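Local atomic coordinates of A-type flavoprotein (Giardia intestinalis, PDB entry 2Q9U), a protein that probably scavenges dioxygen by reducing it at a diiron centre, with electrons passing through its bound FMN. Residues Thr142-Pro147 with Phe158-Glu163; Glu163-Phe168 with Glu222-Leu227; Asp264-Thr269 with Pro316-Thr321. One frame throughout, in Å; residues are numbered along the deposited sequence.

Interaction 1: Thr142-Pro147 with Phe158-Glu163; sequences TLKFIP and FTYCPE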
loop_
_atom_site.group_PDB
_atom_site.type_symbol
_atom_site.label_atom_id
_atom_site.label_comp_id
_atom_site.label_asym_id
_atom_site.label_seq_id
_atom_site.Cartn_x
_atom_site.Cartn_y
_atom_site.Cartn_z
ATOM N N THR A 142 35.470 -9.994 -31.824
ATOM C CA THR A 142 34.350 -10.009 -32.752
ATOM C C THR A 142 33.060 -10.277 -31.969
ATOM O O THR A 142 33.101 -10.776 -30.831
ATOM C CB THR A 142 34.507 -11.071 -33.837
ATOM O OG1 THR A 142 34.493 -12.386 -33.254
ATOM C CG2 THR A 142 35.819 -10.864 -34.622
ATOM N N LEU A 143 31.936 -9.919 -32.570
ATOM C CA LEU A 143 30.617 -10.147 -31.974
ATOM C C LEU A 143 29.708 -10.893 -32.930
ATOM O O LEU A 143 29.665 -10.580 -34.140
ATOM C CB LEU A 143 29.965 -8.814 -31.604
ATOM C CG LEU A 143 30.680 -7.923 -30.583
ATOM C CD1 LEU A 143 29.893 -6.645 -30.406
ATOM C CD2 LEU A 143 30.850 -8.661 -29.254
ATOM N N LYS A 144 29.001 -11.891 -32.379
ATOM C CA LYS A 144 27.972 -12.668 -33.071
ATOM C C LYS A 144 26.613 -12.375 -32.425
ATOM O O LYS A 144 26.544 -11.906 -31.275
ATOM C CB LYS A 144 28.260 -14.171 -32.972
ATOM C CG LYS A 144 29.685 -14.557 -33.379
ATOM C CD LYS A 144 29.867 -14.529 -34.892
ATOM C CE LYS A 144 29.298 -15.784 -35.548
ATOM N NZ LYS A 144 27.987 -15.450 -36.104
ATOM N N PHE A 145 25.547 -12.710 -33.142
ATOM C CA PHE A 145 24.200 -12.335 -32.750
ATOM C C PHE A 145 23.328 -13.553 -32.819
ATOM O O PHE A 145 23.338 -14.278 -33.800
ATOM C CB PHE A 145 23.720 -11.189 -33.657
ATOM C CG PHE A 145 24.690 -10.046 -33.673
ATOM C CD1 PHE A 145 24.700 -9.131 -32.625
ATOM C CD2 PHE A 145 25.696 -9.967 -34.654
ATOM C CE1 PHE A 145 25.634 -8.094 -32.594
ATOM C CE2 PHE A 145 26.637 -8.948 -34.626
ATOM C CZ PHE A 145 26.613 -8.009 -33.602
ATOM N N ILE A 146 22.612 -13.811 -31.736
ATOM C CA ILE A 146 21.765 -14.988 -31.642
ATOM C C ILE A 146 20.308 -14.524 -31.433
ATOM O O ILE A 146 19.912 -14.161 -30.300
ATOM C CB ILE A 146 22.189 -15.900 -30.465
ATOM C CG1 ILE A 146 23.660 -16.347 -30.588
ATOM C CG2 ILE A 146 21.245 -17.084 -30.393
ATOM C CD1 ILE A 146 24.254 -16.959 -29.272
ATOM N N PRO A 147 19.512 -14.505 -32.516
ATOM C CA PRO A 147 18.109 -14.155 -32.346
ATOM C C PRO A 147 17.446 -15.186 -31.437
ATOM O O PRO A 147 17.701 -16.403 -31.549
ATOM C CB PRO A 147 17.557 -14.220 -33.775
ATOM C CG PRO A 147 18.784 -13.939 -34.649
ATOM C CD PRO A 147 19.828 -14.774 -33.937
ATOM N N PHE A 158 20.418 -12.327 -28.294
ATOM C CA PHE A 158 21.634 -12.365 -27.472
ATOM C C PHE A 158 22.853 -11.958 -28.325
ATOM O O PHE A 158 22.869 -12.175 -29.549
ATOM C CB PHE A 158 21.961 -13.772 -26.965
ATOM C CG PHE A 158 20.935 -14.405 -26.060
ATOM C CD1 PHE A 158 19.933 -13.656 -25.416
ATOM C CD2 PHE A 158 20.997 -15.791 -25.831
ATOM C CE1 PHE A 158 19.017 -14.288 -24.559
ATOM C CE2 PHE A 158 20.078 -16.432 -24.970
ATOM C CZ PHE A 158 19.085 -15.659 -24.331
ATOM N N THR A 159 23.868 -11.392 -27.678
ATOM C CA THR A 159 25.145 -11.072 -28.351
ATOM C C THR A 159 26.250 -11.901 -27.731
ATOM O O THR A 159 26.368 -12.031 -26.507
ATOM C CB THR A 159 25.470 -9.550 -28.315
ATOM O OG1 THR A 159 24.421 -8.825 -28.943
ATOM C CG2 THR A 159 26.792 -9.222 -29.035
ATOM N N TYR A 160 27.059 -12.511 -28.587
ATOM C CA TYR A 160 28.066 -13.425 -28.109
ATOM C C TYR A 160 29.461 -12.973 -28.566
ATOM O O TYR A 160 29.654 -12.646 -29.737
ATOM C CB TYR A 160 27.747 -14.843 -28.600
ATOM C CG TYR A 160 28.865 -15.811 -28.282
ATOM C CD1 TYR A 160 29.148 -16.164 -26.962
ATOM C CD2 TYR A 160 29.671 -16.354 -29.301
ATOM C CE1 TYR A 160 30.195 -17.042 -26.646
ATOM C CE2 TYR A 160 30.707 -17.247 -28.993
ATOM C CZ TYR A 160 30.961 -17.584 -27.681
ATOM O OH TYR A 160 31.981 -18.456 -27.358
ATOM N N CYS A 161 30.419 -12.928 -27.642
ATOM C CA CYS A 161 31.789 -12.613 -28.024
ATOM C C CYS A 161 32.650 -13.873 -27.939
ATOM O O CYS A 161 32.922 -14.357 -26.846
ATOM C CB CYS A 161 32.357 -11.496 -27.141
ATOM S SG CYS A 161 34.147 -11.169 -27.481
ATOM N N PRO A 162 33.074 -14.415 -29.103
ATOM C CA PRO A 162 33.836 -15.666 -29.134
ATOM C C PRO A 162 35.216 -15.604 -28.477
ATOM O O PRO A 162 35.657 -16.622 -27.947
ATOM C CB PRO A 162 33.984 -15.961 -30.644
ATOM C CG PRO A 162 32.969 -15.098 -31.324
ATOM C CD PRO A 162 32.810 -13.889 -30.456
ATOM N N GLU A 163 35.899 -14.451 -28.536
ATOM C CA GLU A 163 37.263 -14.325 -27.982
ATOM C C GLU A 163 37.291 -14.354 -26.466
ATOM O O GLU A 163 38.181 -14.970 -25.883
ATOM C CB GLU A 163 37.996 -13.058 -28.472
ATOM C CG GLU A 163 38.243 -12.999 -29.991
ATOM C CD GLU A 163 36.998 -12.627 -30.752
ATOM O OE1 GLU A 163 36.092 -12.031 -30.111
ATOM O OE2 GLU A 163 36.915 -12.918 -31.974
#

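Interaction 2: Glu163-Phe168 with Glu222-Leu227; sequences EDKILF and EIKYIL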
loop_
_atom_site.group_PDB
_atom_site.type_symbol
_atom_site.label_atom_id
_atom_site.label_comp_id
_atom_site.label_asym_id
_atom_site.label_seq_id
_atom_site.Cartn_x
_atom_site.Cartn_y
_atom_site.Cartn_z
ATOM N N GLU A 163 35.899 -14.451 -28.536
ATOM C CA GLU A 163 37.263 -14.325 -27.982
ATOM C C GLU A 163 37.291 -14.354 -26.466
ATOM O O GLU A 163 38.181 -14.970 -25.883
ATOM C CB GLU A 163 37.996 -13.058 -28.472
ATOM C CG GLU A 163 38.243 -12.999 -29.991
ATOM C CD GLU A 163 36.998 -12.627 -30.752
ATOM O OE1 GLU A 163 36.092 -12.031 -30.111
ATOM O OE2 GLU A 163 36.915 -12.918 -31.974
ATOM N N ASP A 164 36.327 -13.675 -25.842
ATOM C CA ASP A 164 36.238 -13.588 -24.392
ATOM C C ASP A 164 35.218 -14.559 -23.767
ATOM O O ASP A 164 35.147 -14.677 -22.537
ATOM C CB ASP A 164 35.946 -12.144 -23.982
ATOM C CG ASP A 164 37.122 -11.200 -24.267
ATOM O OD1 ASP A 164 38.183 -11.690 -24.694
ATOM O OD2 ASP A 164 36.978 -9.981 -24.068
ATOM N N LYS A 165 34.444 -15.241 -24.620
ATOM C CA LYS A 165 33.484 -16.268 -24.210
ATOM C C LYS A 165 32.362 -15.619 -23.381
ATOM O O LYS A 165 31.905 -16.178 -22.365
ATOM C CB LYS A 165 34.159 -17.414 -23.429
ATOM C CG LYS A 165 35.436 -18.027 -24.128
ATOM C CD LYS A 165 35.114 -18.665 -25.511
ATOM C CE LYS A 165 36.354 -19.311 -26.151
ATOM N NZ LYS A 165 37.364 -18.255 -26.558
ATOM N N ILE A 166 31.930 -14.447 -23.841
ATOM C CA ILE A 166 30.879 -13.682 -23.150
ATOM C C ILE A 166 29.560 -13.791 -23.882
ATOM O O ILE A 166 29.477 -13.528 -25.088
ATOM C CB ILE A 166 31.191 -12.179 -23.093
ATOM C CG1 ILE A 166 32.565 -11.887 -22.490
ATOM C CG2 ILE A 166 30.113 -11.434 -22.268
ATOM C CD1 ILE A 166 33.114 -10.533 -22.962
ATOM N N LEU A 167 28.506 -14.118 -23.146
ATOM C CA LEU A 167 27.171 -14.024 -23.687
ATOM C C LEU A 167 26.499 -12.792 -23.066
ATOM O O LEU A 167 26.279 -12.741 -21.837
ATOM C CB LEU A 167 26.376 -15.295 -23.359
ATOM C CG LEU A 167 24.954 -15.320 -23.931
ATOM C CD1 LEU A 167 24.961 -15.381 -25.460
ATOM C CD2 LEU A 167 24.088 -16.459 -23.352
ATOM N N PHE A 168 26.176 -11.809 -23.885
ATOM C CA PHE A 168 25.362 -10.669 -23.409
ATOM C C PHE A 168 23.915 -11.091 -23.620
ATOM O O PHE A 168 23.409 -11.099 -24.758
ATOM C CB PHE A 168 25.681 -9.405 -24.218
ATOM C CG PHE A 168 27.092 -8.909 -24.036
ATOM C CD1 PHE A 168 27.427 -8.094 -22.950
ATOM C CD2 PHE A 168 28.079 -9.225 -24.965
ATOM C CE1 PHE A 168 28.739 -7.622 -22.773
ATOM C CE2 PHE A 168 29.376 -8.753 -24.808
ATOM C CZ PHE A 168 29.717 -7.954 -23.716
ATOM N N GLU A 222 31.378 -22.002 -26.379
ATOM C CA GLU A 222 31.869 -21.919 -25.016
ATOM C C GLU A 222 31.466 -20.574 -24.382
ATOM O O GLU A 222 31.731 -19.513 -24.944
ATOM C CB GLU A 222 33.405 -22.059 -24.992
ATOM C CG GLU A 222 34.003 -21.995 -23.591
ATOM C CD GLU A 222 35.526 -22.029 -23.575
ATOM O OE1 GLU A 222 36.141 -22.280 -24.631
ATOM O OE2 GLU A 222 36.114 -21.785 -22.501
ATOM N N ILE A 223 30.865 -20.632 -23.201
ATOM C CA ILE A 223 30.508 -19.413 -22.456
ATOM C C ILE A 223 31.184 -19.407 -21.069
ATOM O O ILE A 223 30.921 -20.302 -20.251
ATOM C CB ILE A 223 28.958 -19.335 -22.323
ATOM C CG1 ILE A 223 28.315 -19.190 -23.725
ATOM C CG2 ILE A 223 28.552 -18.175 -21.397
ATOM C CD1 ILE A 223 26.842 -19.617 -23.811
ATOM N N LYS A 224 32.048 -18.426 -20.792
ATOM C CA LYS A 224 32.620 -18.274 -19.442
ATOM C C LYS A 224 31.830 -17.269 -18.619
ATOM O O LYS A 224 31.892 -17.316 -17.403
ATOM C CB LYS A 224 34.080 -17.772 -19.468
ATOM C CG LYS A 224 35.071 -18.728 -20.155
ATOM C CD LYS A 224 36.512 -18.570 -19.619
ATOM C CE LYS A 224 36.940 -17.125 -19.458
ATOM N NZ LYS A 224 38.443 -16.888 -19.602
ATOM N N TYR A 225 31.153 -16.329 -19.285
ATOM C CA TYR A 225 30.432 -15.247 -18.596
ATOM C C TYR A 225 29.075 -14.989 -19.217
ATOM O O TYR A 225 28.964 -14.883 -20.452
ATOM C CB TYR A 225 31.233 -13.924 -18.685
ATOM C CG TYR A 225 32.639 -14.028 -18.118
ATOM C CD1 TYR A 225 32.830 -14.154 -16.745
ATOM C CD2 TYR A 225 33.771 -14.050 -18.963
ATOM C CE1 TYR A 225 34.123 -14.259 -16.195
ATOM C CE2 TYR A 225 35.098 -14.135 -18.419
ATOM C CZ TYR A 225 35.245 -14.249 -17.033
ATOM O OH TYR A 225 36.498 -14.344 -16.466
ATOM N N ILE A 226 28.039 -14.862 -18.381
ATOM C CA ILE A 226 26.753 -14.401 -18.895
ATOM C C ILE A 226 26.430 -13.055 -18.259
ATOM O O ILE A 226 26.183 -12.962 -17.037
ATOM C CB ILE A 226 25.608 -15.412 -18.649
ATOM C CG1 ILE A 226 25.935 -16.771 -19.289
ATOM C CG2 ILE A 226 24.298 -14.860 -19.225
ATOM C CD1 ILE A 226 24.953 -17.901 -18.831
ATOM N N LEU A 227 26.509 -12.011 -19.071
ATOM C CA LEU A 227 26.230 -10.659 -18.597
ATOM C C LEU A 227 24.800 -10.311 -18.990
ATOM O O LEU A 227 24.477 -10.119 -20.156
ATOM C CB LEU A 227 27.228 -9.642 -19.165
ATOM C CG LEU A 227 28.742 -9.877 -19.006
ATOM C CD1 LEU A 227 29.520 -8.595 -19.312
ATOM C CD2 LEU A 227 29.213 -10.515 -17.712
HETATM O O HOH W 1 37.342 -14.589 -21.324
#

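Interaction 3: Asp264-Thr269 with Pro316-Thr321; sequences DSMYGT and PTLNNT. With FMN (flavin mononucleotide), chain F.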
loop_
_atom_site.group_PDB
_atom_site.type_symbol
_atom_site.label_atom_id
_atom_site.label_comp_id
_atom_site.label_asym_id
_atom_site.label_seq_id
_atom_site.Cartn_x
_atom_site.Cartn_y
_atom_site.Cartn_z
ATOM N N ASP A 264 -8.809 -16.224 -1.968
ATOM C CA ASP A 264 -9.176 -15.037 -1.229
ATOM C C ASP A 264 -10.385 -15.446 -0.375
ATOM O O ASP A 264 -11.006 -16.476 -0.616
ATOM C CB ASP A 264 -9.510 -13.883 -2.185
ATOM C CG ASP A 264 -9.360 -12.503 -1.536
ATOM O OD1 ASP A 264 -9.331 -12.417 -0.278
ATOM O OD2 ASP A 264 -9.300 -11.503 -2.290
ATOM N N SER A 265 -10.714 -14.649 0.619
ATOM C CA SER A 265 -11.764 -15.022 1.569
ATOM C C SER A 265 -12.292 -13.698 2.124
ATOM O O SER A 265 -11.546 -12.753 2.223
ATOM C CB SER A 265 -11.154 -15.904 2.688
ATOM O OG SER A 265 -12.151 -16.393 3.583
ATOM N N MET A 266 -13.569 -13.639 2.489
ATOM C CA MET A 266 -14.168 -12.437 3.071
ATOM C C MET A 266 -14.360 -12.532 4.594
ATOM O O MET A 266 -14.065 -11.573 5.332
ATOM C CB MET A 266 -15.499 -12.162 2.379
ATOM C CG MET A 266 -15.295 -11.790 0.918
ATOM S SD MET A 266 -16.819 -11.394 0.064
ATOM C CE MET A 266 -17.587 -13.004 -0.013
ATOM N N TYR A 267 -14.877 -13.670 5.059
ATOM C CA TYR A 267 -15.060 -13.894 6.505
ATOM C C TYR A 267 -14.249 -15.090 7.029
ATOM O O TYR A 267 -14.431 -15.522 8.167
ATOM C CB TYR A 267 -16.542 -14.026 6.873
ATOM C CG TYR A 267 -17.283 -12.703 6.869
ATOM C CD1 TYR A 267 -17.314 -11.889 8.026
ATOM C CD2 TYR A 267 -17.958 -12.265 5.728
ATOM C CE1 TYR A 267 -18.001 -10.642 8.037
ATOM C CE2 TYR A 267 -18.649 -11.025 5.722
ATOM C CZ TYR A 267 -18.654 -10.222 6.887
ATOM O OH TYR A 267 -19.330 -9.008 6.883
ATOM N N GLY A 268 -13.349 -15.618 6.208
ATOM C CA GLY A 268 -12.306 -16.507 6.752
ATOM C C GLY A 268 -12.613 -17.998 6.803
ATOM O O GLY A 268 -11.744 -18.781 7.175
ATOM N N THR A 269 -13.821 -18.414 6.428
ATOM C CA THR A 269 -14.120 -19.861 6.456
ATOM C C THR A 269 -13.431 -20.625 5.317
ATOM O O THR A 269 -12.960 -21.757 5.523
ATOM C CB THR A 269 -15.635 -20.198 6.516
ATOM O OG1 THR A 269 -16.273 -19.824 5.292
ATOM C CG2 THR A 269 -16.308 -19.470 7.718
ATOM N N PRO A 316 -14.774 -17.764 -1.909
ATOM C CA PRO A 316 -16.231 -17.754 -1.741
ATOM C C PRO A 316 -16.931 -17.202 -2.964
ATOM O O PRO A 316 -16.304 -16.548 -3.824
ATOM C CB PRO A 316 -16.442 -16.825 -0.519
ATOM C CG PRO A 316 -15.260 -15.933 -0.502
ATOM C CD PRO A 316 -14.104 -16.837 -0.983
ATOM N N THR A 317 -18.229 -17.491 -3.075
ATOM C CA THR A 317 -19.040 -16.888 -4.118
ATOM C C THR A 317 -19.305 -15.425 -3.749
ATOM O O THR A 317 -19.803 -15.111 -2.657
ATOM C CB THR A 317 -20.354 -17.678 -4.365
ATOM O OG1 THR A 317 -20.034 -18.979 -4.893
ATOM C CG2 THR A 317 -21.236 -16.957 -5.395
ATOM N N LEU A 318 -18.914 -14.534 -4.653
ATOM C CA LEU A 318 -19.206 -13.119 -4.511
ATOM C C LEU A 318 -19.975 -12.696 -5.755
ATOM O O LEU A 318 -19.432 -12.777 -6.871
ATOM C CB LEU A 318 -17.902 -12.320 -4.385
ATOM C CG LEU A 318 -18.012 -10.783 -4.248
ATOM C CD1 LEU A 318 -18.855 -10.360 -3.024
ATOM C CD2 LEU A 318 -16.600 -10.151 -4.182
ATOM N N ASN A 319 -21.233 -12.289 -5.561
ATOM C CA ASN A 319 -22.095 -11.797 -6.645
ATOM C C ASN A 319 -22.102 -12.762 -7.816
ATOM O O ASN A 319 -21.831 -12.364 -8.955
ATOM C CB ASN A 319 -21.656 -10.395 -7.105
ATOM C CG ASN A 319 -21.589 -9.395 -5.945
ATOM O OD1 ASN A 319 -22.422 -9.430 -5.049
ATOM N ND2 ASN A 319 -20.584 -8.531 -5.958
ATOM N N ASN A 320 -22.382 -14.035 -7.509
ATOM C CA ASN A 320 -22.584 -15.093 -8.508
ATOM C C ASN A 320 -21.336 -15.519 -9.263
ATOM O O ASN A 320 -21.435 -16.178 -10.297
ATOM C CB ASN A 320 -23.689 -14.706 -9.501
ATOM C CG ASN A 320 -25.027 -14.465 -8.819
ATOM O OD1 ASN A 320 -25.512 -15.323 -8.082
ATOM N ND2 ASN A 320 -25.620 -13.282 -9.052
ATOM N N THR A 321 -20.166 -15.156 -8.754
ATOM C CA THR A 321 -18.922 -15.617 -9.360
ATOM C C THR A 321 -17.804 -15.728 -8.323
ATOM O O THR A 321 -18.075 -15.705 -7.123
ATOM C CB THR A 321 -18.545 -14.752 -10.608
ATOM O OG1 THR A 321 -17.408 -15.325 -11.257
ATOM C CG2 THR A 321 -18.291 -13.269 -10.242
HETATM N N1 FMN F . -23.211 -16.221 -1.698
HETATM C C2 FMN F . -23.753 -16.746 -2.834
HETATM O O2 FMN F . -24.085 -17.943 -2.859
HETATM N N3 FMN F . -23.958 -15.938 -3.936
HETATM C C4 FMN F . -23.586 -14.603 -3.931
HETATM O O4 FMN F . -23.670 -13.980 -4.988
HETATM C C4A FMN F . -23.015 -14.057 -2.767
HETATM N N5 FMN F . -22.650 -12.717 -2.680
HETATM C C5A FMN F . -22.103 -12.236 -1.496
HETATM C C6 FMN F . -21.728 -10.891 -1.393
HETATM C C7 FMN F . -21.168 -10.385 -0.208
HETATM C C7M FMN F . -20.977 -8.896 -0.090
HETATM C C8 FMN F . -20.986 -11.221 0.893
HETATM C C8M FMN F . -20.289 -10.747 2.145
HETATM C C9 FMN F . -21.362 -12.560 0.796
HETATM C C9A FMN F . -21.919 -13.076 -0.389
HETATM N N10 FMN F . -22.283 -14.418 -0.483
HETATM C C10 FMN F . -22.847 -14.892 -1.648
HETATM C "C1'" FMN F . -22.111 -15.367 0.665
HETATM C "C2'" FMN F . -20.660 -15.810 0.842
HETATM O "O2'" FMN F . -20.205 -16.625 -0.236
HETATM C "C3'" FMN F . -20.605 -16.483 2.216
HETATM O "O3'" FMN F . -20.668 -15.451 3.189
HETATM C "C4'" FMN F . -19.361 -17.307 2.474
HETATM O "O4'" FMN F . -19.544 -18.075 3.656
HETATM C "C5'" FMN F . -18.129 -16.431 2.661
HETATM O "O5'" FMN F . -16.975 -17.254 2.675
HETATM P P FMN F . -15.703 -16.767 3.498
HETATM O O1P FMN F . -14.547 -17.622 3.008
HETATM O O2P FMN F . -15.496 -15.312 3.188
HETATM O O3P FMN F . -15.904 -16.945 4.993
#

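Interaction 1: Thr142-Pro147 with Phe158-Glu163
Strands 142-147 and 158-161 run antiparallel as neighbours in the sheet, their local axes 4.6 Å apart at 149°, with K144-Y160 and I146-F158 as hydrogen-bonded pairs and F145-T159 as the non-hydrogen-bonded pair between them. Each hydrogen-bonded pair is joined in both directions, and all four bonds are nearly straight; K144 N reaches Y160 O at 2.8 Å, lying in the carbonyl plane.

Past the last regular pair, E163 takes over the pairing with its side chain. Bent at chi2 (77°), it swings its carboxylate back across T142, so that T142 N gives a bond to E163 OE1 (2.7 Å) while T142 OG1 gives one to the syn lone pair of E163 OE2 (2.8 Å). The backbone NH comes to OE1 from above the carboxylate plane. T142 OG1 can take part because it sits in the crowded position between its own N and carbonyl carbon (chi1 64°). P162 wedges in beside this grip: its CD lies 3.1 Å from T142 O, and its CG touches K144 CG at 3.9 Å.

K144, I146, F158 and Y160 share one face. There I146 and F158 meet CB to CB at 4.1 Å, and I146 CD1 runs alongside the CB of Y160, whose hydroxyl is bonded to E222 O. On the face of F145 and T159, the two side chains lie side by side, with T159 OG1 3.7 Å from F145 CD1; that hydroxyl is bonded to N84 ND2. L143 brings CD2 against C161 CB.

This hairpin lies inside the smaller sheet of the metallo-beta-lactamase-like domain. Strand 136-137 flanks 142-147, strand 166-170 flanks 157-161, and L143, F145 and T159 all pack on V82 of strand 80-82 in the companion sheet.

Interaction 2: Glu163-Phe168 with Glu222-Leu227
Backbone hydrogen bonds set the frame: strands 166-168 and 225-227 run parallel in the register I166-Y225, L167-I226, F168-L227. Y225 O takes the proton of L167 N almost along its C=O axis (2.8 Å), and L167 O in turn takes the NH of L227. At the start of the ladder one carbonyl is gripped twice, K165 O receiving K224 N at 2.7 Å and Y225 N at 3.2 Å, both in the carbonyl plane. Hydrogens on the CA atoms of I223, I166, I226 and F168 add softer contacts to the carbonyls between the strands.

Apolar contacts fall on both faces. With I166 and F168, L227 forms a small cluster: its CG lies 3.9 Å from I166 CG2, and its CD1 3.7 Å from F168 CE1, while I166 CG2 also stands over one face of the F168 ring, toward the rim. L167 occupies the reverse face, where its CB meets I223 CG2 at 4.1 Å.

Polar side chains matter mainly at the outer end. K165 crosses E222 obliquely with its methylenes, bringing CE to 3.3 Å from E222 OE1; its NZ stays 4.6 Å from that oxygen, too far for a salt bridge, though the opposite charges probably still attract, and NZ bonds to P162 O instead. A water that donates to D164 O and weakly accepts from K224 NZ lies at the edge of the Y225 ring.

K165 has left-handed backbone angles (phi 66°, psi 41°) and with I166 faces C161, a G1 beta bulge. The segments themselves close a beta-alpha-beta crossover, with helices 189-204 and 208-219 in the connection. In this metallo-beta-lactamase-like fold the two strands lead on to D171 and H230, both in the diiron pocket.

Interaction 3: Asp264-Thr269 with Pro316-Thr321
The isoalloxazine of FMN has one face lined by three side chains: T317 CG2 rests 3.3 Å from N3, L318 CD1 3.3 Å from C6, and M266 CE 3.9 Å from C9. At the flavin edge, N320 N donates to O4 (2.8 Å). The Y267 ring approaches the opposite end of the flavin, its own edge turned to C8M, a methyl in the plane of the tyrosine ring; its hydroxyl is hydrogen-bonded to E87 of the second subunit.

Between the two loops there are no hydrogen bonds, only van der Waals contacts, partly against the cofactor. M266 is the main link. With CG anti to the carbonyl carbon and the chain bent at chi3 (-70°), it sets SD 3.8 Å from L318 CD1 and folds CE over P316 CG. P316 also presses CD against D264 O, 3.1 Å away.

The phosphate is gripped by the 264-269 loop. FMN O2P takes two backbone NH groups, from M266 and, almost straight at 169°, from Y267, with Y267 N 2.6 Å from FMN O2P. S265 OG donates to O1P. FMN O3P is held by T269 through both N and OG1 (T269 OG1 at 2.9 Å). G268 occupies the N-cap position of the helix beginning at T269, so the phosphate lies at a helix N-terminus whose dipole would probably favour its negative charge. On the other loop, T317 O accepts from the ribityl O2', and a type I' turn from L318 to T321 presents N320 N.

Two loops after neighbouring parallel strands, the first mainly binding the phosphate, the second the ribityl chain and flavin, form the FMN site of the flavodoxin fold. The bond from Y267 to E87, a residue of the diiron pocket, fits the head-to-tail dimer of flavodiiron proteins, where one subunit's flavin serves the other's diiron centre.

Interactions 1 and 2 belong to one sheet and share E163. T159 O pairs with F168 N and the Y160 ring packs on I166 O, making 157-161 and 166-170 neighbours, with interaction 1 antiparallel on one side and interaction 2 parallel on the other. Both are partly buried; interaction 1 ends in the carboxylate grip of E163 on T142, interaction 2 in the exposed E222 and K224. Interaction 3 is another matter: a buried contact in the flavodoxin-like domain, its centre about 53 Å from that of interaction 1 and about 52 Å from that of interaction 2. There the hydrogen bonds go to FMN rather than between the segments, and a second subunit closes around the site.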